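Local structure of maleylpyruvate isomerase (Ralstonia sp., 2V6K) at the interface of chains A and B. The protein catalyses the glutathione-dependent cis-trans isomerisation of maleylpyruvate to fumarylpyruvate in bacterial naphthalene degradation, working as a homodimeric zeta-class glutathione transferase. Sequence-based numbering; all coordinates share one arbitrary frame. Chains: chain A/B, Maleylpyruvate isomerase.

Contact 1: the interface of chains A and B. Residues chain A 51, 53, 66, 112; chain B 100, 103-104, 142.
B:Ala142 and B:Ile100 give A:Gln51 an apolar bed in the dimer interface of this glutathione transferase. The small methyl CB of B:Ala142, on helix 125-149, lets the stem of A:Gln51 come close, 3.8 Å from its CB. CG1 of B:Ile100 lies near the amide carbon CD of A:Gln51, the two side chains running antiparallel past one another. With CG anti to the backbone N (chi1 -157°) and the rest extended, the glutamine carries its amide over the isoleucine to B:Asp104, near the end of helix 88-104. Carboxylate oxygen OD2 there accepts two hydrogen bonds: a fairly straight one from A:Gln66 NE2 at 2.7 Å (164° at the hydrogen), nearly along the C-O axis, and one from A:Gln51 NE2 at 2.9 Å, on the anti side but 20° out of the carboxylate plane. NE2 of A:Gln66 also donates to the amide oxygen OE1 of A:Gln51 at 2.9 Å, on a lone pair, which closes a ring of three bonds and fixes the rotation of both amides. Glutamine suits both places, since a neutral amide can give and take. A:Gln66 and B:Asp104 are both glutathione-binding residues, so the partner chain probably contributes to the site. At the rim, the long A:Arg112 donates from NH2 to the backbone O of B:Asp104 at 2.9 Å, within the guanidinium plane. A water bridges the same pair, 2.9 Å from A:Arg112 NH1 and 2.7 Å from B:Asp104 O.

Contact 2: the interface of chains A and B. Residues chain A 65-66, 69-70, 73; chain B 92, 95-96.
B:Gln92 reaches from helix 88-104 across helix 67-77 of chain A, its CG 3.7 Å from CB of A:Trp73. The ring of A:Trp73 and the amide of B:Gln92 stand almost perpendicular, 85° apart, and the aliphatic part of the glutamine meets the tryptophan at CB and CD1 rather than over the middle of the ring. Beside A:Ile70 the glutamine runs in the same direction, with NE2 near the isoleucine CG1. A bend at chi2 (-78°) turns the amide toward the end of strand 63-65, where NE2 donates to the backbone O of A:Ile65 at 2.9 Å. That acceptor lies in the glutamine's amide plane, and the donor lies in the carbonyl plane. The other end of the amide, OE1, contacts a water at 2.7 Å that also meets A:Ile65 N, so glutamine suits this backbone by serving the carbonyl directly and the N-H through the water. Alanine fits where the helices draw near: CB of A:Ala69 lies 3.6 Å from CB of B:Arg95 and also packs on CA of B:Ala96. CA of B:Ala96 also packs against CB of A:Gln66. The extended chain of B:Arg95 takes its guanidinium back along the helix, where a water in its plane sits 3.0 Å from NH1 and 3.1 Å from A:Ala69 O.

Contact 3: the interface of chains A and B. Residues chain A 96, 99-100, 103-104; chain B 51, 53, 66.
Helix 88-104 of chain A meets two loop segments of chain B, one holding B:Gln51 and B:Leu53, the other holding B:Gln66 between strand 63-65 and helix 67-77. In the glutathione transferase dimer, this sets the all-helical domain of one subunit against the thioredoxin-like domain of the other. B:Gln66 lies along the helix, starting at A:Ala96, whose CA is 3.9 Å from its CB. The small methyl of A:Ala99 makes room for the flat amide, with CB 3.3 Å from the carbonyl OE1. A:Ile100 crosses B:Gln66 at about a right angle, its CG1 3.7 Å from NE2, and thus sets an aliphatic surface beside the amide. The bend of B:Gln66 at chi2 (-65°) helps bring NE2 to A:Asp104, where OD2 accepts its bond at 2.8 Å. B:Gln51 NE2 donates to that same OD2 at 2.9 Å, from the opposite face of the carboxylate plane. Its amide plane is turned 50° from the carboxylate, and the bond is bent, 138° at the hydrogen. A carboxylate suits this place because it can offer acceptor oxygens to two amide N-H groups. B:Gln66 NE2 gives a further bond to B:Gln51 OE1, tying the loops together at 2.9 Å on a lone pair of that oxygen.

Contact 1: the interface of chains A and B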
# COMPACT_ATOMS: atom_id res chain seq x y z
N GLN A 51 -3.00 -10.97 -11.12
CA GLN A 51 -1.93 -10.01 -10.92
C GLN A 51 -0.53 -10.64 -11.02
O GLN A 51 0.46 -9.93 -11.21
CB GLN A 51 -2.12 -9.31 -9.58
CG GLN A 51 -1.44 -7.97 -9.54
CD GLN A 51 -1.61 -7.23 -8.23
OE1 GLN A 51 -2.15 -7.76 -7.25
NE2 GLN A 51 -1.12 -6.00 -8.21
N LEU A 53 1.54 -11.98 -8.85
CA LEU A 53 2.47 -11.66 -7.77
C LEU A 53 2.18 -12.57 -6.59
O LEU A 53 1.10 -13.17 -6.50
CB LEU A 53 2.32 -10.20 -7.33
CG LEU A 53 2.54 -9.13 -8.40
CD1 LEU A 53 2.09 -7.76 -7.89
CD2 LEU A 53 4.00 -9.08 -8.86
N GLN A 66 -3.37 -9.92 -2.33
CA GLN A 66 -3.01 -8.68 -1.64
C GLN A 66 -2.74 -8.87 -0.16
O GLN A 66 -3.67 -8.88 0.66
CB GLN A 66 -4.03 -7.57 -1.89
CG GLN A 66 -3.91 -6.99 -3.28
CD GLN A 66 -2.60 -6.27 -3.51
OE1 GLN A 66 -2.00 -5.71 -2.57
NE2 GLN A 66 -2.13 -6.28 -4.75
N ARG A 112 10.20 -6.78 -10.14
CA ARG A 112 9.82 -6.28 -11.47
C ARG A 112 10.33 -4.87 -11.71
O ARG A 112 10.64 -4.50 -12.85
CB ARG A 112 8.30 -6.34 -11.67
CG ARG A 112 7.54 -5.44 -10.70
CD ARG A 112 6.03 -5.62 -10.72
NE ARG A 112 5.46 -4.56 -9.90
CZ ARG A 112 4.30 -3.95 -10.11
NH1 ARG A 112 3.48 -4.35 -11.08
NH2 ARG A 112 3.96 -2.95 -9.31
N ILE B 100 -4.28 -3.00 -4.78
CA ILE B 100 -3.66 -3.05 -6.12
C ILE B 100 -3.22 -1.65 -6.51
O ILE B 100 -2.08 -1.43 -6.93
CB ILE B 100 -4.63 -3.63 -7.17
CG1 ILE B 100 -4.84 -5.12 -6.93
CG2 ILE B 100 -4.10 -3.36 -8.60
CD1 ILE B 100 -5.91 -5.75 -7.80
N CYS B 103 -0.81 0.11 -3.34
CA CYS B 103 0.52 -0.48 -3.18
C CYS B 103 1.23 -0.61 -4.51
O CYS B 103 2.42 -0.29 -4.62
CB CYS B 103 0.45 -1.87 -2.54
SG CYS B 103 -0.28 -1.94 -0.90
N ASP B 104 0.52 -1.11 -5.52
CA ASP B 104 1.21 -1.66 -6.69
C ASP B 104 1.15 -0.79 -7.94
O ASP B 104 1.71 -1.17 -8.97
CB ASP B 104 0.72 -3.07 -6.99
CG ASP B 104 0.84 -4.01 -5.80
OD1 ASP B 104 1.69 -3.78 -4.90
OD2 ASP B 104 0.07 -4.98 -5.77
N ALA B 142 -5.04 -6.47 -13.88
CA ALA B 142 -5.53 -7.24 -12.75
C ALA B 142 -6.87 -6.73 -12.23
O ALA B 142 -7.78 -7.52 -11.98
CB ALA B 142 -4.50 -7.25 -11.62
O HOH W 1 1.16 -2.55 -11.27

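Contact 2: the interface of chains A and B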
# COMPACT_ATOMS: atom_id res chain seq x y z
N ILE A 65 -5.93 -12.50 -2.67
CA ILE A 65 -4.70 -11.81 -3.04
C ILE A 65 -4.55 -10.54 -2.22
O ILE A 65 -5.48 -10.13 -1.51
CB ILE A 65 -4.64 -11.50 -4.56
CG1 ILE A 65 -5.69 -10.46 -4.96
CG2 ILE A 65 -4.78 -12.79 -5.37
CD1 ILE A 65 -5.43 -9.81 -6.31
N GLN A 66 -3.37 -9.92 -2.33
CA GLN A 66 -3.01 -8.68 -1.64
C GLN A 66 -2.74 -8.87 -0.16
O GLN A 66 -3.67 -8.88 0.66
CB GLN A 66 -4.03 -7.57 -1.89
CG GLN A 66 -3.91 -6.99 -3.28
CD GLN A 66 -2.60 -6.27 -3.51
OE1 GLN A 66 -2.00 -5.71 -2.57
NE2 GLN A 66 -2.13 -6.28 -4.75
N ALA A 69 -4.70 -6.85 2.50
CA ALA A 69 -6.10 -7.26 2.62
C ALA A 69 -6.23 -8.63 3.29
O ALA A 69 -7.13 -8.85 4.11
CB ALA A 69 -6.75 -7.28 1.25
N ILE A 70 -5.34 -9.56 2.93
CA ILE A 70 -5.33 -10.88 3.55
C ILE A 70 -5.05 -10.76 5.04
O ILE A 70 -5.71 -11.42 5.85
CB ILE A 70 -4.30 -11.82 2.89
CG1 ILE A 70 -4.65 -12.03 1.41
CG2 ILE A 70 -4.26 -13.16 3.63
CD1 ILE A 70 -3.55 -12.71 0.60
N TRP A 73 -8.01 -9.51 6.86
CA TRP A 73 -8.95 -10.63 6.89
C TRP A 73 -8.60 -11.63 8.00
O TRP A 73 -9.48 -12.04 8.77
CB TRP A 73 -9.02 -11.28 5.51
CG TRP A 73 -9.89 -12.50 5.37
CD1 TRP A 73 -11.22 -12.54 5.10
CD2 TRP A 73 -9.46 -13.87 5.47
NE1 TRP A 73 -11.66 -13.85 5.03
CE2 TRP A 73 -10.59 -14.68 5.26
CE3 TRP A 73 -8.22 -14.48 5.72
CZ2 TRP A 73 -10.53 -16.08 5.29
CZ3 TRP A 73 -8.16 -15.87 5.76
CH2 TRP A 73 -9.31 -16.65 5.55
N GLN B 92 -12.53 -8.12 2.37
CA GLN B 92 -11.23 -8.51 1.83
C GLN B 92 -11.11 -8.13 0.35
O GLN B 92 -10.06 -7.63 -0.07
CB GLN B 92 -10.99 -10.00 2.06
CG GLN B 92 -9.52 -10.43 1.91
CD GLN B 92 -9.07 -10.56 0.47
OE1 GLN B 92 -9.89 -10.78 -0.44
NE2 GLN B 92 -7.77 -10.44 0.25
N ARG B 95 -10.74 -4.31 -0.01
CA ARG B 95 -9.38 -3.95 0.40
C ARG B 95 -8.34 -4.40 -0.62
O ARG B 95 -7.35 -3.70 -0.82
CB ARG B 95 -9.06 -4.51 1.79
CG ARG B 95 -9.76 -3.78 2.92
CD ARG B 95 -9.25 -4.28 4.25
NE ARG B 95 -9.78 -3.51 5.37
CZ ARG B 95 -10.48 -4.01 6.38
NH1 ARG B 95 -10.75 -5.31 6.45
NH2 ARG B 95 -10.89 -3.19 7.34
N ALA B 96 -8.56 -5.54 -1.26
CA ALA B 96 -7.61 -6.04 -2.26
C ALA B 96 -7.59 -5.14 -3.49
O ALA B 96 -6.52 -4.79 -3.99
CB ALA B 96 -7.92 -7.48 -2.64
O HOH W 2 -9.83 -7.56 4.75
O HOH W 3 -8.54 -11.25 -2.77

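Contact 3: the interface of chains A and B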
# COMPACT_ATOMS: atom_id res chain seq x y z
N ALA A 96 -0.97 3.00 9.78
CA ALA A 96 -0.09 3.99 9.14
C ALA A 96 1.35 3.48 9.07
O ALA A 96 2.01 3.60 8.03
CB ALA A 96 -0.15 5.33 9.86
N ALA A 99 1.51 0.88 6.41
CA ALA A 99 1.39 1.44 5.07
C ALA A 99 2.66 2.18 4.62
O ALA A 99 2.94 2.21 3.42
CB ALA A 99 0.17 2.35 4.98
N ILE A 100 3.42 2.76 5.54
CA ILE A 100 4.72 3.32 5.16
C ILE A 100 5.53 2.24 4.45
O ILE A 100 6.09 2.48 3.37
CB ILE A 100 5.51 3.84 6.39
CG1 ILE A 100 4.83 5.10 6.95
CG2 ILE A 100 6.98 4.12 6.03
CD1 ILE A 100 5.40 5.57 8.26
N CYS A 103 3.14 0.49 1.23
CA CYS A 103 2.93 1.38 0.08
C CYS A 103 4.21 2.05 -0.37
O CYS A 103 4.48 2.11 -1.57
CB CYS A 103 1.92 2.48 0.42
SG CYS A 103 0.28 1.93 0.89
N ASP A 104 4.98 2.56 0.58
CA ASP A 104 5.99 3.56 0.23
C ASP A 104 7.43 3.06 0.25
O ASP A 104 8.35 3.83 -0.05
CB ASP A 104 5.84 4.80 1.10
CG ASP A 104 4.45 5.40 1.04
OD1 ASP A 104 3.73 5.20 0.04
OD2 ASP A 104 4.09 6.07 2.03
N GLN B 51 7.25 12.09 7.28
CA GLN B 51 7.43 11.47 5.98
C GLN B 51 7.45 12.47 4.82
O GLN B 51 7.91 12.16 3.72
CB GLN B 51 6.34 10.43 5.77
CG GLN B 51 6.75 9.36 4.79
CD GLN B 51 5.69 8.30 4.56
OE1 GLN B 51 4.56 8.38 5.08
NE2 GLN B 51 6.04 7.31 3.76
N LEU B 53 5.15 13.76 2.87
CA LEU B 53 4.29 13.45 1.74
C LEU B 53 2.88 13.91 2.07
O LEU B 53 2.54 14.12 3.24
CB LEU B 53 4.29 11.95 1.45
CG LEU B 53 5.62 11.29 1.09
CD1 LEU B 53 5.48 9.77 1.09
CD2 LEU B 53 6.17 11.78 -0.25
N GLN B 66 -0.81 8.80 6.08
CA GLN B 66 -1.09 7.57 5.32
C GLN B 66 -2.55 7.46 4.91
O GLN B 66 -3.40 7.02 5.69
CB GLN B 66 -0.62 6.31 6.05
CG GLN B 66 0.88 6.15 6.00
CD GLN B 66 1.39 5.92 4.60
OE1 GLN B 66 0.70 5.35 3.75
NE2 GLN B 66 2.61 6.39 4.34

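Contact 1 and contact 2 lie side by side, the centres of their C-alpha atoms about 11 Å apart, and share A:Gln66. Both draw on helix 88-104 of chain B. Contact 3 brings the equivalent helix of chain A against chain B, its centre about 17 Å from that of contact 1 and 18 Å from that of contact 2. It repeats much of contact 1, and the Ala96-Gln66 packing of contact 2, with the chains exchanged, as two-fold symmetry requires. This probably couples both glutathione sites of the homodimer to the subunit boundary.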